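Local coordinates for protein homoserine O-acetyltransferase (Bacillus anthracis str. 'Ames Ancestor', PDB 3I1I) that probably transfers an acetyl group from acetyl-CoA to the hydroxyl of homoserine, an early step toward methionine in many bacteria, at residues A[43-48]-A[79-84]; A[311-316]-A[363-368]; A[339-344]-A[369-374]; A[345-348]-A[352-355]. One frame throughout, in Å; residues are numbered along the deposited sequence.

Contact 1: A[43-48]-A[79-84]; sequences NVILIC and KAIDTN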
# COMPACT_ATOMS: atom_id res chain seq x y z
N ASN A 43 43.13 -4.31 10.00
CA ASN A 43 42.41 -5.22 9.11
C ASN A 43 40.90 -5.36 9.42
O ASN A 43 40.30 -6.41 9.23
CB ASN A 43 43.10 -6.59 9.13
CG ASN A 43 43.00 -7.27 10.48
OD1 ASN A 43 42.84 -6.60 11.51
ND2 ASN A 43 43.03 -8.61 10.47
N VAL A 44 40.30 -4.28 9.90
CA VAL A 44 38.89 -4.32 10.30
C VAL A 44 37.93 -3.88 9.19
O VAL A 44 38.09 -2.81 8.58
CB VAL A 44 38.62 -3.43 11.54
CG1 VAL A 44 37.15 -3.57 12.01
CG2 VAL A 44 39.62 -3.77 12.67
N ILE A 45 36.92 -4.71 8.94
CA ILE A 45 35.83 -4.41 8.01
C ILE A 45 34.53 -4.43 8.78
O ILE A 45 34.20 -5.42 9.42
CB ILE A 45 35.76 -5.45 6.87
CG1 ILE A 45 37.08 -5.45 6.09
CG2 ILE A 45 34.59 -5.14 5.98
CD1 ILE A 45 37.16 -6.40 4.84
N LEU A 46 33.79 -3.33 8.75
CA LEU A 46 32.49 -3.26 9.40
C LEU A 46 31.43 -3.49 8.34
O LEU A 46 31.47 -2.84 7.32
CB LEU A 46 32.31 -1.89 10.06
CG LEU A 46 30.94 -1.63 10.72
CD1 LEU A 46 30.61 -2.65 11.82
CD2 LEU A 46 30.86 -0.19 11.21
N ILE A 47 30.53 -4.45 8.58
CA ILE A 47 29.39 -4.80 7.73
C ILE A 47 28.13 -4.28 8.42
O ILE A 47 27.93 -4.48 9.61
CB ILE A 47 29.20 -6.34 7.61
CG1 ILE A 47 30.45 -7.04 7.09
CG2 ILE A 47 28.02 -6.71 6.69
CD1 ILE A 47 30.89 -6.65 5.74
N CYS A 48 27.25 -3.64 7.66
CA CYS A 48 26.01 -3.11 8.20
C CYS A 48 24.85 -3.85 7.57
O CYS A 48 24.85 -4.10 6.36
CB CYS A 48 25.91 -1.66 7.84
SG CYS A 48 27.34 -0.71 8.37
N LYS A 79 37.13 -16.41 0.98
CA LYS A 79 36.07 -15.72 0.25
C LYS A 79 36.44 -14.26 -0.06
O LYS A 79 37.52 -13.78 0.30
CB LYS A 79 34.74 -15.83 1.02
CG LYS A 79 34.24 -17.28 1.15
CD LYS A 79 32.92 -17.40 1.94
CE LYS A 79 32.34 -18.84 1.92
NZ LYS A 79 31.30 -19.07 2.99
N ALA A 80 35.54 -13.54 -0.72
CA ALA A 80 35.85 -12.20 -1.21
C ALA A 80 36.22 -11.25 -0.07
O ALA A 80 37.04 -10.38 -0.26
CB ALA A 80 34.64 -11.64 -2.01
N ILE A 81 35.52 -11.39 1.05
CA ILE A 81 35.84 -10.72 2.30
C ILE A 81 36.42 -11.85 3.14
O ILE A 81 35.71 -12.60 3.83
CB ILE A 81 34.60 -10.12 2.93
CG1 ILE A 81 33.95 -9.15 1.97
CG2 ILE A 81 34.95 -9.44 4.24
CD1 ILE A 81 32.62 -8.66 2.42
N ASP A 82 37.72 -12.00 3.01
CA ASP A 82 38.44 -13.16 3.51
C ASP A 82 38.75 -13.07 5.01
O ASP A 82 39.62 -12.29 5.45
CB ASP A 82 39.72 -13.28 2.69
CG ASP A 82 40.48 -14.55 2.95
OD1 ASP A 82 40.02 -15.41 3.75
OD2 ASP A 82 41.57 -14.68 2.34
N THR A 83 38.05 -13.87 5.80
CA THR A 83 38.27 -13.89 7.25
C THR A 83 39.62 -14.53 7.70
O THR A 83 39.97 -14.43 8.88
CB THR A 83 37.14 -14.64 7.96
OG1 THR A 83 37.01 -15.96 7.41
CG2 THR A 83 35.84 -13.89 7.80
N ASN A 84 40.40 -15.13 6.80
CA ASN A 84 41.81 -15.44 7.13
C ASN A 84 42.66 -14.18 7.11
O ASN A 84 43.81 -14.21 7.52
CB ASN A 84 42.45 -16.42 6.15
CG ASN A 84 41.80 -17.74 6.15
OD1 ASN A 84 41.40 -18.25 7.20
ND2 ASN A 84 41.67 -18.34 4.96
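I81 reaches across to I45 and I47, and these three isoleucines make the whole contact. CG2 of I81 meets CD1 of I45 at 3.8 Å. The other branch of I81 ends close to I47, with CD1 to CD1 at 4.2 Å. The two branches thus serve different partners. I45 gets there with an extended chain (chi2 -177°), while I47 bends at its second torsion (-61°). No hydrogen bond joins the two segments, and the nearest CA atoms, those of I45 and I81, are 8.5 Å apart. In the alpha/beta hydrolase fold, 44-48 is an inner strand of the main sheet, bonded through its backbone to 87-91 and 150-154. The side chain of I81 packs onto the face of this sheet. V88 and M152 of the neighbouring strands touch it, and so do V365 and L369 of helix 362-370, which completes a buried apolar cluster. The far side of 79-84 is looser and more open to solvent. There D82 is partly exposed and N84 exposed. OD1 of D82 accepts from N84 N at 3.1 Å, which makes an Asx turn. The donor comes from above the carboxylate plane, and G78 N also bonds to this oxygen.

Contact 2: A[311-316]-A[363-368]; sequences LMIPCK and KKVYEF
The F368 ring carries L311 CB over one face, 3.5 Å from the ring centroid and only 9° off the normal. This is a centred CH-pi contact. R174 and I176 of strand 174-178 and E341 of strand 340-342 also touch the F368 side chain. The arrangement belongs to the alpha/beta hydrolase fold: helix 362-370, near the C-terminus, lies against the central sheet. The axes of strand 311-313 and helix 363-368 run almost antiparallel, 172° between their directions, and come within 10.7 Å of each other. The side chains of L311 and F368 point in opposite directions as they pass. CB of L311 therefore sits over the ring while its CD2 reaches back to the root of the phenylalanine, 3.7 Å from F368 CG. F368 has its CG anti to the backbone N (chi1 -167°), which directs the ring to the strand. One turn earlier, K364 adds its aliphatic part, with CG 3.9 Å from L311 CD2. Its chain bends at the second torsion. NZ of K364 bridges E341 OE1 on the edge strand and E367 OE1 at 3.0 Å. Both glutamates have two conformers, so each bridge is sure for one of them only. Farther along the strand, I313 lies roughly perpendicular to V365, and I313 CD1 rests 3.9 Å from V365 CG2.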
# COMPACT_ATOMS: atom_id res chain seq x y z
N LEU A 311 33.18 2.65 -3.66
CA LEU A 311 32.64 1.70 -4.66
C LEU A 311 31.13 1.54 -4.46
O LEU A 311 30.67 1.11 -3.40
CB LEU A 311 33.32 0.33 -4.54
CG LEU A 311 32.84 -0.78 -5.54
CD1 LEU A 311 33.01 -0.36 -7.06
CD2 LEU A 311 33.51 -2.11 -5.28
N MSE A 312 30.35 1.92 -5.47
CA MSE A 312 28.88 1.74 -5.45
C MSE A 312 28.52 0.57 -6.41
O MSE A 312 28.98 0.51 -7.57
CB MSE A 312 28.16 3.02 -5.87
CG MSE A 312 28.41 4.31 -5.05
SE MSE A 312 27.93 4.06 -3.19
CE MSE A 312 26.00 4.24 -3.48
N ILE A 313 27.70 -0.36 -5.90
CA ILE A 313 27.29 -1.55 -6.63
C ILE A 313 25.77 -1.60 -6.69
O ILE A 313 25.12 -2.22 -5.85
CB ILE A 313 27.83 -2.82 -5.98
CG1 ILE A 313 29.35 -2.73 -5.81
CG2 ILE A 313 27.48 -4.08 -6.80
CD1 ILE A 313 29.95 -3.98 -5.01
N PRO A 314 25.17 -0.88 -7.65
CA PRO A 314 23.74 -0.95 -7.85
C PRO A 314 23.35 -2.09 -8.82
O PRO A 314 24.19 -2.62 -9.55
CB PRO A 314 23.43 0.39 -8.50
CG PRO A 314 24.60 0.65 -9.33
CD PRO A 314 25.78 0.13 -8.54
N CYS A 315 22.08 -2.41 -8.82
CA CYS A 315 21.52 -3.31 -9.75
C CYS A 315 20.60 -2.53 -10.66
O CYS A 315 19.65 -1.88 -10.20
CB CYS A 315 20.70 -4.39 -9.04
SG CYS A 315 20.10 -5.62 -10.27
N LYS A 316 20.85 -2.65 -11.95
CA LYS A 316 20.09 -1.96 -12.98
C LYS A 316 18.57 -2.20 -12.96
O LYS A 316 17.80 -1.33 -13.37
CB LYS A 316 20.61 -2.41 -14.32
CG LYS A 316 19.95 -1.74 -15.52
CD LYS A 316 20.73 -2.12 -16.76
CE LYS A 316 20.75 -1.01 -17.79
NZ LYS A 316 19.46 -1.01 -18.47
N LYS A 363 34.06 -10.75 -7.09
CA LYS A 363 35.40 -10.54 -7.61
C LYS A 363 35.79 -9.05 -7.55
O LYS A 363 36.94 -8.71 -7.26
CB LYS A 363 35.50 -11.08 -9.02
CG LYS A 363 36.89 -10.97 -9.59
CD LYS A 363 36.97 -11.54 -11.04
CE LYS A 363 38.37 -11.32 -11.68
NZ LYS A 363 38.30 -11.07 -13.18
N LYS A 364 34.83 -8.17 -7.80
CA LYS A 364 35.05 -6.74 -7.69
C LYS A 364 35.30 -6.33 -6.24
O LYS A 364 36.18 -5.49 -5.99
CB LYS A 364 33.86 -5.97 -8.24
CG LYS A 364 34.08 -4.47 -8.35
CD LYS A 364 35.31 -4.15 -9.18
CE LYS A 364 35.23 -2.83 -9.87
NZ LYS A 364 36.61 -2.35 -10.28
N VAL A 365 34.54 -6.88 -5.29
CA VAL A 365 34.71 -6.53 -3.91
C VAL A 365 36.15 -6.84 -3.49
O VAL A 365 36.88 -6.00 -2.92
CB VAL A 365 33.68 -7.26 -3.03
CG1 VAL A 365 34.11 -7.33 -1.57
CG2 VAL A 365 32.27 -6.56 -3.18
N TYR A 366 36.56 -8.06 -3.80
CA TYR A 366 37.90 -8.54 -3.48
C TYR A 366 38.96 -7.58 -4.01
O TYR A 366 39.83 -7.18 -3.28
CB TYR A 366 38.08 -9.93 -4.10
CG TYR A 366 39.46 -10.44 -3.93
CD1 TYR A 366 39.88 -10.96 -2.70
CD2 TYR A 366 40.38 -10.36 -4.97
CE1 TYR A 366 41.19 -11.40 -2.53
CE2 TYR A 366 41.68 -10.82 -4.80
CZ TYR A 366 42.07 -11.34 -3.59
OH TYR A 366 43.35 -11.78 -3.46
N GLU A 367 38.89 -7.22 -5.28
CA GLU A 367 39.84 -6.29 -5.91
C GLU A 367 39.85 -4.94 -5.17
O GLU A 367 40.89 -4.35 -4.94
CB GLU A 367 39.48 -6.12 -7.39
CG GLU A 367 40.14 -4.97 -8.20
CD GLU A 367 39.56 -4.87 -9.66
OE1 GLU A 367 39.27 -3.76 -10.15
OE2 GLU A 367 39.38 -5.93 -10.31
N PHE A 368 38.67 -4.46 -4.81
CA PHE A 368 38.54 -3.17 -4.17
C PHE A 368 39.11 -3.15 -2.75
O PHE A 368 39.78 -2.20 -2.35
CB PHE A 368 37.08 -2.75 -4.16
CG PHE A 368 36.87 -1.33 -3.83
CD1 PHE A 368 37.13 -0.36 -4.75
CD2 PHE A 368 36.41 -0.96 -2.59
CE1 PHE A 368 36.93 0.99 -4.45
CE2 PHE A 368 36.22 0.39 -2.29
CZ PHE A 368 36.48 1.35 -3.22

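Contact 3: A[339-344]-A[369-374]; sequences YAEVYE and LNRKVS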
# COMPACT_ATOMS: atom_id res chain seq x y z
N TYR A 339 38.64 9.15 -5.44
CA TYR A 339 38.53 7.86 -6.08
C TYR A 339 37.13 7.28 -5.80
O TYR A 339 36.76 7.04 -4.62
CB TYR A 339 39.61 6.87 -5.60
CG TYR A 339 39.60 5.59 -6.43
CD1 TYR A 339 40.47 5.42 -7.50
CD2 TYR A 339 38.65 4.62 -6.20
CE1 TYR A 339 40.41 4.24 -8.29
CE2 TYR A 339 38.58 3.47 -6.97
CZ TYR A 339 39.46 3.28 -8.00
OH TYR A 339 39.32 2.12 -8.74
N ALA A 340 36.38 7.05 -6.87
CA ALA A 340 35.01 6.58 -6.75
C ALA A 340 34.58 5.90 -8.04
O ALA A 340 34.93 6.38 -9.14
CB ALA A 340 34.08 7.74 -6.42
N GLU A 341 33.88 4.77 -7.93
CA GLU A 341 33.42 4.02 -9.10
C GLU A 341 32.07 3.34 -8.86
O GLU A 341 31.71 3.04 -7.71
CB GLU A 341 34.47 3.01 -9.61
CG GLU A 341 34.91 1.92 -8.63
CD GLU A 341 35.98 0.92 -9.24
OE1 GLU A 341 35.76 0.36 -10.35
OE2 GLU A 341 37.04 0.70 -8.58
N VAL A 342 31.34 3.13 -9.95
CA VAL A 342 30.10 2.35 -9.97
C VAL A 342 30.43 1.04 -10.66
O VAL A 342 31.07 1.02 -11.70
CB VAL A 342 28.97 3.01 -10.80
CG1 VAL A 342 27.74 2.12 -10.78
CG2 VAL A 342 28.64 4.43 -10.27
N TYR A 343 30.02 -0.07 -10.06
CA TYR A 343 30.04 -1.35 -10.72
C TYR A 343 28.62 -1.86 -10.68
O TYR A 343 28.12 -2.25 -9.64
CB TYR A 343 30.98 -2.25 -9.98
CG TYR A 343 31.17 -3.61 -10.58
CD1 TYR A 343 32.05 -3.81 -11.64
CD2 TYR A 343 30.48 -4.72 -10.07
CE1 TYR A 343 32.24 -5.07 -12.17
CE2 TYR A 343 30.66 -5.97 -10.58
CZ TYR A 343 31.53 -6.14 -11.62
OH TYR A 343 31.71 -7.39 -12.12
N GLU A 344 27.95 -1.76 -11.83
CA GLU A 344 26.52 -2.08 -11.97
C GLU A 344 26.30 -3.53 -12.35
O GLU A 344 26.84 -4.01 -13.33
CB GLU A 344 25.86 -1.18 -13.01
CG GLU A 344 24.35 -1.38 -13.05
CD GLU A 344 23.61 -0.23 -13.71
OE1 GLU A 344 24.07 0.25 -14.75
OE2 GLU A 344 22.56 0.20 -13.20
N LEU A 369 38.90 -4.23 -2.02
CA LEU A 369 39.48 -4.38 -0.69
C LEU A 369 41.01 -4.41 -0.73
O LEU A 369 41.67 -4.09 0.25
CB LEU A 369 38.94 -5.63 -0.00
CG LEU A 369 37.47 -5.56 0.37
CD1 LEU A 369 37.01 -6.91 0.95
CD2 LEU A 369 37.17 -4.37 1.34
N ASN A 370 41.57 -4.76 -1.89
CA ASN A 370 43.01 -4.78 -2.09
C ASN A 370 43.60 -3.57 -2.79
O ASN A 370 44.78 -3.48 -2.90
CB ASN A 370 43.37 -6.04 -2.86
CG ASN A 370 43.26 -7.25 -2.00
OD1 ASN A 370 43.99 -7.36 -1.01
ND2 ASN A 370 42.32 -8.14 -2.31
N ARG A 371 42.80 -2.64 -3.25
CA ARG A 371 43.35 -1.44 -3.85
C ARG A 371 43.76 -0.45 -2.73
O ARG A 371 43.10 -0.36 -1.69
CB ARG A 371 42.33 -0.83 -4.78
CG ARG A 371 42.71 0.48 -5.40
CD ARG A 371 41.50 1.08 -6.04
NE ARG A 371 40.99 0.21 -7.11
CZ ARG A 371 41.48 0.18 -8.35
NH1 ARG A 371 42.49 0.99 -8.69
NH2 ARG A 371 40.96 -0.65 -9.26
N LYS A 372 44.85 0.28 -2.97
CA LYS A 372 45.37 1.21 -1.97
C LYS A 372 44.53 2.49 -1.87
O LYS A 372 43.90 2.93 -2.84
CB LYS A 372 46.83 1.56 -2.28
CG LYS A 372 47.02 2.57 -3.40
CD LYS A 372 48.51 2.80 -3.71
CE LYS A 372 48.73 4.14 -4.40
NZ LYS A 372 48.60 5.29 -3.42
N VAL A 373 44.54 3.09 -0.69
CA VAL A 373 43.78 4.29 -0.41
C VAL A 373 44.39 5.47 -1.16
O VAL A 373 45.60 5.67 -1.16
CB VAL A 373 43.69 4.55 1.11
CG1 VAL A 373 42.91 5.89 1.43
CG2 VAL A 373 43.04 3.32 1.76
N SER A 374 43.53 6.24 -1.82
CA SER A 374 43.96 7.27 -2.78
C SER A 374 44.27 8.58 -2.07
O SER A 374 45.30 9.19 -2.33
CB SER A 374 42.91 7.47 -3.89
OG SER A 374 42.83 8.83 -4.27
O HOH W 1 38.78 -2.04 -7.82
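Y339 overlaps R371, its hydroxyl lying over one face of the guanidinium. OH is 2.9 Å from R371 CZ, and the ring and guanidinium planes are 25° apart. The guanidinium nitrogens are close to OH, but the angles are too poor for hydrogen bonds. R371 bends at its third torsion (-62°), which carries the group across the phenolic end of the tyrosine. Its CD makes an off-centre CH-pi contact, 4.1 Å from the centroid of the Y339 ring. In one of the two conformers of E341, the tyrosine OH donates to OE2 at 2.7 Å. That oxygen is 4.2 Å from R371 NH2, so the opposite charges are near without a salt bridge. A water at the edge of the guanidinium, in its plane, accepts from NH2 at 3.0 Å and may link weakly to the same OE2. Farther along, Y339 CB meets S374 CB at 3.8 Å. N309 bonds to K372 O and S374 N, and R174 bonds to R371 O, so the departing chain is held to neighbouring strands. This surface contact joins the outermost strand 340-342 to the C-terminal tail beyond the last helix of an alpha/beta hydrolase fold.

Contact 4: A[345-348]-A[352-355]; sequences IESI and MAGV
A353 presents its methyl group to I345 and S347, and the contacts across the two segments are apolar. I345 CD1 lies 3.9 Å from A353 CB. S347 CB lies 3.7 Å from the same methyl. I345 places CG1 between its backbone N and carbonyl carbon (chi1 66°) and then extends, which sends CD1 toward the helix. The small methyl lets the backbones come close, with CA atoms of S347 and A353 6.3 Å apart. The polar bonds go mostly to residues beyond the two segments, and none crosses between them. S347 OG touches A353 CB only by packing. It is hydrogen-bonded to N349 N and more weakly to D357 OD2. S347 N bonds to Q317 OE1, and the backbone of I345 bonds to P314 and K316. V355 N bonds to M352 O at 3.0 Å, in the first turn of the short helix 353-356. G354 O accepts from W71 NE1. These bonds tie each arm to its surroundings, while the packing on A353 joins the arms. The loop between them carries H351, which with S155 and D318 probably forms a Ser-His-Asp triad. Such a histidine loop after the last strand, leading into a helix, is characteristic of the alpha/beta hydrolase fold.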
# COMPACT_ATOMS: atom_id res chain seq x y z
N ILE A 345 25.49 -4.22 -11.58
CA ILE A 345 25.09 -5.57 -11.92
C ILE A 345 23.68 -5.61 -12.51
O ILE A 345 22.89 -4.67 -12.39
CB ILE A 345 25.16 -6.50 -10.67
CG1 ILE A 345 24.13 -6.10 -9.61
CG2 ILE A 345 26.63 -6.56 -10.10
CD1 ILE A 345 24.24 -6.96 -8.34
N GLU A 346 23.39 -6.75 -13.13
CA GLU A 346 22.09 -7.03 -13.75
C GLU A 346 21.56 -8.37 -13.31
O GLU A 346 22.26 -9.35 -13.29
CB GLU A 346 22.22 -7.04 -15.26
CG GLU A 346 22.90 -5.77 -15.77
CD GLU A 346 22.46 -5.35 -17.16
OE1 GLU A 346 21.24 -5.44 -17.52
OE2 GLU A 346 23.35 -4.89 -17.90
N SER A 347 20.28 -8.41 -12.98
CA SER A 347 19.69 -9.63 -12.53
C SER A 347 18.19 -9.52 -12.49
O SER A 347 17.65 -8.48 -12.16
CB SER A 347 20.22 -9.97 -11.13
OG SER A 347 19.41 -10.93 -10.53
N ILE A 348 17.53 -10.64 -12.79
CA ILE A 348 16.09 -10.73 -12.69
C ILE A 348 15.69 -10.55 -11.25
O ILE A 348 14.55 -10.19 -10.97
CB ILE A 348 15.56 -12.10 -13.23
CG1 ILE A 348 14.03 -12.05 -13.36
CG2 ILE A 348 16.05 -13.29 -12.36
CD1 ILE A 348 13.46 -13.15 -14.17
N MSE A 352 17.14 -7.54 -4.72
CA MSE A 352 17.63 -8.70 -3.97
C MSE A 352 18.86 -9.34 -4.59
O MSE A 352 19.48 -10.21 -3.98
CB MSE A 352 16.53 -9.77 -3.86
CG MSE A 352 15.29 -9.34 -3.09
SE MSE A 352 15.77 -8.52 -1.37
CE MSE A 352 16.60 -9.95 -0.42
N ALA A 353 19.25 -8.91 -5.79
CA ALA A 353 20.53 -9.33 -6.34
C ALA A 353 21.69 -8.99 -5.37
O ALA A 353 22.73 -9.66 -5.33
CB ALA A 353 20.78 -8.68 -7.74
N GLY A 354 21.49 -7.92 -4.61
CA GLY A 354 22.54 -7.46 -3.72
C GLY A 354 22.78 -8.42 -2.58
O GLY A 354 23.83 -8.38 -1.97
N VAL A 355 21.81 -9.28 -2.29
CA VAL A 355 21.97 -10.29 -1.25
C VAL A 355 22.04 -11.70 -1.84
O VAL A 355 22.76 -12.51 -1.34
CB VAL A 355 20.80 -10.17 -0.22
CG1 VAL A 355 20.94 -11.18 0.86
CG2 VAL A 355 20.79 -8.74 0.38

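In the fold
Contacts 2 and 3 both use helix 362-370, and contact 1 packs against it; all three reach the same sheet. Contacts 2 and 3 are the nearest pair, with centres 9 Å apart. Their strands are neighbours, and M312 O lies 2.8 Å from Y343 N, a probable hydrogen bond. Contact 1 touches the helix too: I81 CG1 is 4.0 Å from V365 CG1, and I45 CD1 is 3.9 Å from L369 CD1. Contact 4 is nested in the loops closed by contacts 2 and 3. It touches contact 2, with P314 O 2.9 Å from I345 N. Contact 4 adjoins the probable triad histidine H351. I47 of contact 1 lies near, without touching, the likely nucleophile elbow at S155.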